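Local structure of hypothetical protein Atu3615 (Agrobacterium tumefaciens str. C58, 1ZNP) at residues I102-A105 / N106-Q109. The protein is of unknown function but belongs to the cupin superfamily (DUF985), whose members share a small beta-barrel fold. Sequence-based numbering, arbitrary orientation.
Sequences IVPA and NCWQ
Asn-106 follows Ala-105 at the corner of a type II beta turn that runs from Pro-104 to Cys-107. Its phi of 59° is the positive value this turn demands of its third residue, a place that asparagine tolerates better than most residues with a side chain. Cys-107 closes the turn: its N reaches O of Pro-104 in a weak hydrogen bond of 3.4 Å, bent to 145° at the hydrogen. The proline ring offers an apolar edge here, and CG of Pro-104 rests 3.8 Å from CB of Cys-107. Small and apolar, the cysteine side chain fits this buried spot, where its CB also lies 4.2 Å from CG1 of Val-103. Two residues on, a chi1 of 61° tucks CG of Gln-109 over its own backbone, and the extended chain beyond lays the amide against the valine: OE1 is 3.8 Å from CG2 of Val-103, and NE2 3.9 Å from CG1. Buried there, the amide spends both polar ends elsewhere, accepting from NE1 of Trp-65 and donating to Glu-63. The turn thus links strand 97-103 to strand 108-113, with Leu-77 of strand 73-78 touching Val-103, Pro-104 and Cys-107, and strand 56-58 lying against Gln-109.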
ATOM      1  N   ILE A 102      -2.745  -3.371   7.941  1.00 18.92           N
ATOM      2  CA  ILE A 102      -3.146  -2.627   9.118  1.00 19.20           C
ATOM      3  C   ILE A 102      -3.757  -1.265   8.880  1.00 21.23           C
ATOM      4  O   ILE A 102      -3.051  -0.320   8.563  1.00 23.50           O
ATOM      5  CB  ILE A 102      -1.947  -2.396  10.055  1.00 18.39           C
ATOM      6  CG1 ILE A 102      -1.399  -3.734  10.535  1.00 18.74           C
ATOM      7  CG2 ILE A 102      -2.356  -1.532  11.223  1.00 17.60           C
ATOM      8  CD1 ILE A 102      -0.630  -4.449   9.470  1.00 25.43           C
ATOM      9  N   VAL A 103      -5.068  -1.152   9.066  1.00 21.33           N
ATOM     10  CA  VAL A 103      -5.702   0.134   8.903  1.00 21.90           C
ATOM     11  C   VAL A 103      -5.595   0.824  10.261  1.00 22.16           C
ATOM     12  O   VAL A 103      -6.190   0.380  11.245  1.00 24.08           O
ATOM     13  CB  VAL A 103      -7.192   0.001   8.519  1.00 22.79           C
ATOM     14  CG1 VAL A 103      -7.783   1.389   8.257  1.00 20.29           C
ATOM     15  CG2 VAL A 103      -7.340  -0.900   7.294  1.00 19.63           C
ATOM     16  N   PRO A 104      -4.806   1.901  10.344  1.00 20.47           N
ATOM     17  CA  PRO A 104      -4.667   2.604  11.617  1.00 20.21           C
ATOM     18  C   PRO A 104      -6.010   3.173  12.087  1.00 19.78           C
ATOM     19  O   PRO A 104      -6.954   3.278  11.306  1.00 18.11           O
ATOM     20  CB  PRO A 104      -3.618   3.676  11.308  1.00 18.92           C
ATOM     21  CG  PRO A 104      -3.811   3.934   9.867  1.00 21.63           C
ATOM     22  CD  PRO A 104      -4.015   2.558   9.291  1.00 21.50           C
ATOM     23  N   ALA A 105      -6.083   3.527  13.365  1.00 19.70           N
ATOM     24  CA  ALA A 105      -7.302   4.058  13.965  1.00 19.72           C
ATOM     25  C   ALA A 105      -7.777   5.387  13.384  1.00 21.06           C
ATOM     26  O   ALA A 105      -6.982   6.264  13.053  1.00 20.66           O
ATOM     27  CB  ALA A 105      -7.123   4.185  15.471  1.00 18.41           C
ATOM     28  N   ASN A 106      -9.096   5.508  13.274  1.00 21.46           N
ATOM     29  CA  ASN A 106      -9.758   6.687  12.741  1.00 23.47           C
ATOM     30  C   ASN A 106      -9.360   7.027  11.313  1.00 24.11           C
ATOM     31  O   ASN A 106      -9.557   8.151  10.867  1.00 24.88           O
ATOM     32  CB  ASN A 106      -9.501   7.903  13.628  1.00 23.12           C
ATOM     33  CG  ASN A 106     -10.486   9.028  13.361  1.00 23.81           C
ATOM     34  OD1 ASN A 106     -10.166  10.202  13.528  1.00 25.82           O
ATOM     35  ND2 ASN A 106     -11.695   8.671  12.954  1.00 24.34           N
ATOM     36  N   CYS A 107      -8.802   6.060  10.590  1.00 24.40           N
ATOM     37  CA  CYS A 107      -8.417   6.293   9.202  1.00 22.90           C
ATOM     38  C   CYS A 107      -9.522   5.818   8.264  1.00 23.08           C
ATOM     39  O   CYS A 107     -10.053   4.723   8.430  1.00 22.76           O
ATOM     40  CB  CYS A 107      -7.131   5.536   8.885  1.00 24.64           C
ATOM     41  SG  CYS A 107      -6.730   5.496   7.126  1.00 27.54           S
ATOM     42  N   TRP A 108      -9.870   6.632   7.277  1.00 23.84           N
ATOM     43  CA  TRP A 108     -10.904   6.249   6.328  1.00 23.24           C
ATOM     44  C   TRP A 108     -10.492   4.993   5.557  1.00 21.80           C
ATOM     45  O   TRP A 108      -9.318   4.826   5.206  1.00 19.01           O
ATOM     46  CB  TRP A 108     -11.179   7.388   5.338  1.00 25.70           C
ATOM     47  CG  TRP A 108     -11.941   8.552   5.918  1.00 28.14           C
ATOM     48  CD1 TRP A 108     -11.438   9.774   6.262  1.00 29.02           C
ATOM     49  CD2 TRP A 108     -13.334   8.590   6.230  1.00 29.27           C
ATOM     50  NE1 TRP A 108     -12.434  10.570   6.769  1.00 29.89           N
ATOM     51  CE2 TRP A 108     -13.608   9.867   6.761  1.00 30.71           C
ATOM     52  CE3 TRP A 108     -14.382   7.666   6.112  1.00 31.79           C
ATOM     53  CZ2 TRP A 108     -14.889  10.249   7.176  1.00 32.51           C
ATOM     54  CZ3 TRP A 108     -15.657   8.044   6.523  1.00 33.77           C
ATOM     55  CH2 TRP A 108     -15.898   9.328   7.049  1.00 34.75           C
ATOM     56  N   GLN A 109     -11.461   4.121   5.281  1.00 21.14           N
ATOM     57  CA  GLN A 109     -11.186   2.888   4.559  1.00 22.14           C
ATOM     58  C   GLN A 109     -12.337   2.385   3.694  1.00 21.99           C
ATOM     59  O   GLN A 109     -13.503   2.523   4.047  1.00 23.54           O
ATOM     60  CB  GLN A 109     -10.786   1.791   5.545  1.00 22.90           C
ATOM     61  CG  GLN A 109     -11.860   1.449   6.555  1.00 27.41           C
ATOM     62  CD  GLN A 109     -11.472   0.284   7.443  1.00 30.11           C
ATOM     63  OE1 GLN A 109     -11.146  -0.802   6.955  1.00 31.87           O
ATOM     64  NE2 GLN A 109     -11.512   0.498   8.755  1.00 31.01           N
TER